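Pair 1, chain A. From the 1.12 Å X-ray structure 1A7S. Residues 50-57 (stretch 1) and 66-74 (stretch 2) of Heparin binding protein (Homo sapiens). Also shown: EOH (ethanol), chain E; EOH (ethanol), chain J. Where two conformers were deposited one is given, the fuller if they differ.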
# COMPACT_ATOMS: atom_id res chain seq x y z
N VAL A 50 -16.86 -5.39 -5.05
CA VAL A 50 -17.03 -4.69 -6.31
C VAL A 50 -16.22 -3.47 -6.51
O VAL A 50 -16.63 -2.35 -6.69
CB VAL A 50 -17.90 -5.14 -7.34
CG1 VAL A 50 -19.34 -4.72 -7.25
CG2 VAL A 50 -17.31 -4.97 -8.74
N SER A 51 -14.91 -3.73 -6.39
CA SER A 51 -13.90 -2.77 -6.59
C SER A 51 -13.02 -3.20 -7.78
O SER A 51 -12.97 -4.38 -8.11
CB SER A 51 -12.93 -2.71 -5.33
OG SER A 51 -13.74 -2.22 -4.22
N THR A 52 -12.33 -2.20 -8.33
CA THR A 52 -11.37 -2.41 -9.37
C THR A 52 -9.98 -1.97 -8.96
O THR A 52 -9.82 -1.29 -7.94
CB THR A 52 -11.73 -1.66 -10.66
OG1 THR A 52 -11.74 -0.30 -10.40
CG2 THR A 52 -13.07 -2.18 -11.20
N VAL A 53 -8.99 -2.45 -9.71
CA VAL A 53 -7.59 -2.16 -9.47
C VAL A 53 -7.02 -1.48 -10.70
O VAL A 53 -7.13 -2.05 -11.77
CB VAL A 53 -6.75 -3.42 -9.15
CG1 VAL A 53 -5.28 -3.07 -9.01
CG2 VAL A 53 -7.30 -4.11 -7.92
N VAL A 54 -6.44 -0.30 -10.53
CA VAL A 54 -5.81 0.42 -11.59
C VAL A 54 -4.31 0.51 -11.36
O VAL A 54 -3.86 1.01 -10.33
CB VAL A 54 -6.39 1.85 -11.72
CG1 VAL A 54 -5.78 2.56 -12.93
CG2 VAL A 54 -7.89 1.81 -11.86
N LEU A 55 -3.55 -0.00 -12.32
CA LEU A 55 -2.09 0.08 -12.34
C LEU A 55 -1.65 1.05 -13.43
O LEU A 55 -2.39 1.25 -14.41
CB LEU A 55 -1.51 -1.30 -12.62
CG LEU A 55 -1.94 -2.45 -11.69
CD1 LEU A 55 -1.17 -3.72 -12.10
CD2 LEU A 55 -1.69 -2.09 -10.26
N GLY A 56 -0.46 1.59 -13.34
CA GLY A 56 0.04 2.50 -14.34
C GLY A 56 -0.56 3.89 -14.32
O GLY A 56 -0.33 4.66 -15.25
N ALA A 57 -1.32 4.24 -13.27
CA ALA A 57 -1.92 5.56 -13.23
C ALA A 57 -0.93 6.63 -12.79
O ALA A 57 0.00 6.36 -12.04
CB ALA A 57 -3.08 5.55 -12.26
N GLN A 66 -2.57 4.64 -22.67
CA GLN A 66 -1.36 3.94 -23.05
C GLN A 66 -0.50 3.61 -21.85
O GLN A 66 0.46 2.90 -22.05
CB GLN A 66 -0.55 4.66 -24.11
CG GLN A 66 -1.06 4.63 -25.52
CD GLN A 66 -2.24 5.53 -25.75
OE1 GLN A 66 -2.13 6.74 -25.57
NE2 GLN A 66 -3.39 4.94 -25.99
N SER A 67 -0.86 4.08 -20.65
CA SER A 67 -0.08 3.76 -19.45
C SER A 67 -0.82 2.79 -18.51
O SER A 67 -0.17 2.00 -17.82
CB SER A 67 0.20 5.06 -18.69
OG SER A 67 1.05 4.85 -17.59
N ARG A 68 -2.11 2.93 -18.39
CA ARG A 68 -2.89 2.18 -17.43
C ARG A 68 -3.22 0.77 -17.84
O ARG A 68 -3.37 0.44 -19.00
CB ARG A 68 -4.19 2.90 -17.11
CG ARG A 68 -3.99 4.17 -16.27
CD ARG A 68 -5.35 4.77 -15.98
NE ARG A 68 -5.22 6.00 -15.21
CZ ARG A 68 -6.22 6.50 -14.45
NH1 ARG A 68 -7.38 5.91 -14.27
NH2 ARG A 68 -5.97 7.63 -13.79
N GLN A 69 -3.41 -0.06 -16.81
CA GLN A 69 -3.98 -1.34 -16.90
C GLN A 69 -5.01 -1.49 -15.79
O GLN A 69 -4.70 -1.20 -14.63
CB GLN A 69 -3.01 -2.49 -16.84
CG GLN A 69 -1.94 -2.44 -17.97
CD GLN A 69 -0.85 -3.49 -17.72
OE1 GLN A 69 -1.19 -4.69 -17.51
NE2 GLN A 69 0.38 -3.06 -17.67
N THR A 70 -6.20 -1.91 -16.09
CA THR A 70 -7.29 -2.05 -15.18
C THR A 70 -7.73 -3.48 -14.99
O THR A 70 -7.77 -4.24 -15.98
CB THR A 70 -8.49 -1.14 -15.48
OG1 THR A 70 -8.01 0.23 -15.61
CG2 THR A 70 -9.58 -1.20 -14.50
N PHE A 71 -8.09 -3.86 -13.79
CA PHE A 71 -8.46 -5.21 -13.43
C PHE A 71 -9.62 -5.31 -12.48
O PHE A 71 -9.85 -4.46 -11.64
CB PHE A 71 -7.26 -5.92 -12.68
CG PHE A 71 -5.95 -5.81 -13.43
CD1 PHE A 71 -5.16 -4.69 -13.37
CD2 PHE A 71 -5.51 -6.87 -14.25
CE1 PHE A 71 -4.01 -4.53 -14.14
CE2 PHE A 71 -4.33 -6.75 -14.97
CZ PHE A 71 -3.59 -5.58 -14.94
N SER A 72 -10.33 -6.46 -12.68
CA SER A 72 -11.31 -6.83 -11.66
C SER A 72 -10.56 -7.75 -10.67
O SER A 72 -9.46 -8.26 -10.96
CB SER A 72 -12.50 -7.61 -12.23
OG SER A 72 -13.21 -6.84 -13.22
N ILE A 73 -11.17 -7.99 -9.55
CA ILE A 73 -10.62 -8.75 -8.45
C ILE A 73 -11.29 -10.14 -8.42
O ILE A 73 -12.50 -10.22 -8.15
CB ILE A 73 -10.77 -8.04 -7.08
CG1 ILE A 73 -10.07 -6.69 -7.07
CG2 ILE A 73 -10.27 -8.96 -5.99
CD1 ILE A 73 -10.49 -5.79 -5.95
N SER A 74 -10.53 -11.17 -8.75
CA SER A 74 -11.07 -12.54 -8.84
C SER A 74 -11.10 -13.24 -7.46
O SER A 74 -11.90 -14.18 -7.27
CB SER A 74 -10.24 -13.32 -9.80
OG SER A 74 -10.26 -12.82 -11.11
C1 EOH E . 2.68 6.82 -13.57
C2 EOH E . 2.60 7.21 -12.21
O EOH E . 2.01 6.27 -14.68
C1 EOH J . -10.90 2.71 -13.27
C2 EOH J . -10.33 1.99 -14.50
O EOH J . -11.38 1.75 -12.29
O HOH W 1 -13.72 -6.61 -9.29

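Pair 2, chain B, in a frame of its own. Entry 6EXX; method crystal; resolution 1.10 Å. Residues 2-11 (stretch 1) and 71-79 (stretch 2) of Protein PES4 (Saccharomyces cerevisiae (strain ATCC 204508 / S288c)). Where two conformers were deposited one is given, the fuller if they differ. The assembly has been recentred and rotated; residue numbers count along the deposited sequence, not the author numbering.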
# COMPACT_ATOMS: atom_id res chain seq x y z
N ILE B 2 12.63 -10.12 -3.45
CA ILE B 2 11.53 -9.21 -3.77
C ILE B 2 10.27 -9.59 -3.00
O ILE B 2 9.91 -10.77 -2.92
CB ILE B 2 11.25 -9.22 -5.29
CG1 ILE B 2 12.45 -8.62 -6.02
CG2 ILE B 2 9.99 -8.42 -5.63
CD1 ILE B 2 12.47 -8.89 -7.50
N SER B 3 9.63 -8.58 -2.43
CA SER B 3 8.45 -8.78 -1.62
C SER B 3 7.42 -7.77 -2.08
O SER B 3 7.68 -6.57 -2.10
CB SER B 3 8.78 -8.55 -0.15
OG SER B 3 7.69 -8.88 0.68
N THR B 4 6.25 -8.27 -2.47
CA THR B 4 5.18 -7.40 -2.95
C THR B 4 4.01 -7.43 -2.00
O THR B 4 3.52 -8.48 -1.63
CB THR B 4 4.74 -7.82 -4.35
OG1 THR B 4 5.88 -7.81 -5.21
CG2 THR B 4 3.71 -6.86 -4.90
N LEU B 5 3.57 -6.23 -1.63
CA LEU B 5 2.42 -6.04 -0.78
C LEU B 5 1.27 -5.59 -1.65
O LEU B 5 1.30 -4.50 -2.22
CB LEU B 5 2.74 -4.94 0.24
CG LEU B 5 1.63 -4.56 1.21
CD1 LEU B 5 1.17 -5.77 1.99
CD2 LEU B 5 2.11 -3.46 2.15
N PHE B 6 0.24 -6.42 -1.76
CA PHE B 6 -0.97 -6.06 -2.48
C PHE B 6 -1.93 -5.34 -1.54
O PHE B 6 -2.05 -5.69 -0.36
CB PHE B 6 -1.62 -7.29 -3.12
CG PHE B 6 -0.88 -7.77 -4.32
CD1 PHE B 6 0.22 -8.61 -4.19
CD2 PHE B 6 -1.24 -7.36 -5.59
CE1 PHE B 6 0.91 -9.05 -5.31
CE2 PHE B 6 -0.55 -7.79 -6.71
CZ PHE B 6 0.53 -8.63 -6.56
N LEU B 7 -2.56 -4.31 -2.08
CA LEU B 7 -3.39 -3.39 -1.32
C LEU B 7 -4.75 -3.26 -1.99
O LEU B 7 -4.83 -3.18 -3.22
CB LEU B 7 -2.74 -2.01 -1.29
CG LEU B 7 -1.38 -1.92 -0.62
CD1 LEU B 7 -0.81 -0.53 -0.76
CD2 LEU B 7 -1.46 -2.33 0.85
N GLU B 8 -5.81 -3.21 -1.19
CA GLU B 8 -7.13 -2.90 -1.71
C GLU B 8 -7.95 -2.20 -0.64
O GLU B 8 -7.49 -2.00 0.49
CB GLU B 8 -7.81 -4.17 -2.21
CG GLU B 8 -8.18 -5.13 -1.12
CD GLU B 8 -8.93 -6.34 -1.62
OE1 GLU B 8 -8.60 -6.86 -2.70
OE2 GLU B 8 -9.86 -6.78 -0.92
N ASN B 9 -9.16 -1.81 -1.01
CA ASN B 9 -10.01 -1.03 -0.13
C ASN B 9 -9.32 0.29 0.23
O ASN B 9 -9.47 0.79 1.35
CB ASN B 9 -10.41 -1.82 1.12
CG ASN B 9 -11.79 -1.43 1.64
OD1 ASN B 9 -12.72 -1.24 0.85
ND2 ASN B 9 -11.93 -1.31 2.95
N LEU B 10 -8.59 0.86 -0.73
CA LEU B 10 -7.92 2.14 -0.53
C LEU B 10 -8.87 3.29 -0.85
O LEU B 10 -9.38 3.44 -1.96
CB LEU B 10 -6.70 2.27 -1.43
CG LEU B 10 -5.66 1.16 -1.32
CD1 LEU B 10 -4.50 1.46 -2.23
CD2 LEU B 10 -5.22 0.95 0.12
N SER B 11 -9.12 4.13 0.15
CA SER B 11 -9.85 5.36 -0.07
C SER B 11 -9.09 6.27 -1.02
O SER B 11 -7.90 6.12 -1.27
CB SER B 11 -10.05 6.06 1.27
OG SER B 11 -8.80 6.44 1.78
N GLY B 71 -12.05 6.63 5.55
CA GLY B 71 -13.32 5.94 5.67
C GLY B 71 -13.28 4.45 5.38
O GLY B 71 -14.29 3.78 5.60
N SER B 72 -12.14 3.94 4.92
CA SER B 72 -12.02 2.55 4.54
C SER B 72 -10.81 1.92 5.23
O SER B 72 -9.75 2.55 5.34
CB SER B 72 -11.87 2.43 3.03
OG SER B 72 -13.03 2.88 2.36
N ILE B 73 -10.99 0.69 5.69
CA ILE B 73 -9.91 -0.07 6.32
C ILE B 73 -9.02 -0.69 5.24
O ILE B 73 -9.49 -1.50 4.43
CB ILE B 73 -10.49 -1.15 7.26
CG1 ILE B 73 -11.26 -0.48 8.41
CG2 ILE B 73 -9.39 -2.04 7.80
CD1 ILE B 73 -12.07 -1.44 9.26
N VAL B 74 -7.75 -0.31 5.22
CA VAL B 74 -6.82 -0.83 4.24
C VAL B 74 -6.66 -2.32 4.41
O VAL B 74 -6.39 -2.81 5.51
CB VAL B 74 -5.46 -0.14 4.36
CG1 VAL B 74 -4.44 -0.76 3.40
CG2 VAL B 74 -5.60 1.35 4.12
N THR B 75 -6.80 -3.02 3.30
CA THR B 75 -6.78 -4.46 3.30
C THR B 75 -5.58 -4.92 2.46
O THR B 75 -5.31 -4.40 1.38
CB THR B 75 -8.14 -4.93 2.81
OG1 THR B 75 -9.15 -4.40 3.70
CG2 THR B 75 -8.22 -6.43 2.78
N THR B 76 -4.84 -5.86 3.02
CA THR B 76 -3.57 -6.25 2.46
C THR B 76 -3.51 -7.72 2.14
O THR B 76 -4.25 -8.54 2.70
CB THR B 76 -2.45 -6.02 3.47
OG1 THR B 76 -2.67 -6.87 4.60
CG2 THR B 76 -2.40 -4.55 3.90
N SER B 77 -2.59 -8.06 1.24
CA SER B 77 -2.16 -9.44 1.09
C SER B 77 -0.68 -9.50 0.71
O SER B 77 -0.22 -8.74 -0.14
CB SER B 77 -2.96 -10.21 0.03
OG SER B 77 -2.59 -11.58 0.03
N TRP B 78 0.04 -10.45 1.31
CA TRP B 78 1.34 -10.89 0.79
C TRP B 78 1.15 -11.82 -0.40
O TRP B 78 0.08 -12.40 -0.59
CB TRP B 78 2.12 -11.64 1.85
CG TRP B 78 2.50 -10.82 3.03
CD1 TRP B 78 2.00 -10.90 4.29
CD2 TRP B 78 3.45 -9.75 3.04
NE1 TRP B 78 2.60 -9.96 5.10
CE2 TRP B 78 3.50 -9.25 4.36
CE3 TRP B 78 4.29 -9.18 2.07
CZ2 TRP B 78 4.33 -8.20 4.73
CZ3 TRP B 78 5.12 -8.15 2.44
CH2 TRP B 78 5.13 -7.67 3.76
N GLU B 79 2.23 -12.01 -1.16
CA GLU B 79 2.18 -12.82 -2.36
C GLU B 79 2.67 -14.25 -2.12
O GLU B 79 3.79 -14.46 -1.64
CB GLU B 79 3.00 -12.15 -3.46
CG GLU B 79 2.84 -12.78 -4.82
CD GLU B 79 3.23 -11.85 -5.94
OE1 GLU B 79 4.25 -11.15 -5.81
OE2 GLU B 79 2.49 -11.80 -6.95
O HOH W 2 4.93 -11.07 -0.88
O HOH W 3 6.59 -10.70 -4.83
O HOH W 4 5.32 -8.68 -7.69
O HOH W 5 -8.33 3.13 2.72
O HOH W 6 -13.60 -0.49 5.43
O HOH W 7 -14.55 0.69 1.80

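Pair 1, from heparin binding protein, and pair 2, from Protein PES4, each consist of two antiparallel strands, with 149° and 152° between their directions and axes 4.7 and 4.8 Å apart at closest approach. Fourteen central residues superpose with an RMSD of 0.7 Å. The hydrogen-bonding register is the same. In pair 1, Val A53 N donates to Phe A71 O and Phe A71 N to Val A53 O, both at 2.9 Å; Leu A55 N reaches Gln A69 O at 2.8 Å and Gln A69 N reaches Leu A55 O at 2.9 Å. The matched ladder in pair 2 links Phe B6 with Ser B77 and Glu B8 with Thr B75, its longest bond being Thr B75 N to Glu B8 O at 3.1 Å.

Side chains divide the work differently. On the face carrying Val A53, Leu A55, Gln A69 and Phe A71, the large ring sits on the second strand: Leu A55 CD1 lies 3.6 Å from Phe A71 CE1, and the two Val A53 and Phe A71 CB atoms are 4.4 Å apart. At the matched pair Phe B6 and Ser B77 the ring has moved to the first strand, opposite a small serine. Glu B8, in place of Leu A55, lays its CG 3.9 Å from Thr B75 CB, so its aliphatic portion supplies the packing.

On the other face, Val A54 and Thr A70 match Leu B7 and Thr B76. Val A54 CG2 stays 4.1 Å from Thr A70 OG1, whereas the longer leucine brings CD2 to 3.9 Å from Thr B76 CG2. Val A54 CG1 also touches the aliphatic part of Arg A68, 3.8 Å from its CD; at the matched position, Val B74 CG1 approaches Leu B7 CD2 at 4.2 Å and Leu B10 CD2 at 3.8 Å.

The backbones diverge most where the second stretch enters the sheet: the CA atoms of Ser A67 and Ile B73 fall 1.8 Å apart. Gly A56, with positive phi, has no room for a CB, which would fall 2.1 Å from Ser A67 O; its carbonyl O instead accepts from Ser A67 OG at 2.7 Å. Asn B9, also at positive phi, points toward the second strand and donates from ND2 to Ile B73 O at 2.9 Å. At the far end, Ile A73 packs CG1 3.9 Å from Val A53 CG2, while matched Glu B79 places OE2 3.6 Å from Phe B6 CE1, at the ring edge. A water bridges the backbone in both: from Ile A73 N to Ser A51 O, and from Glu B79 N to Thr B4 O.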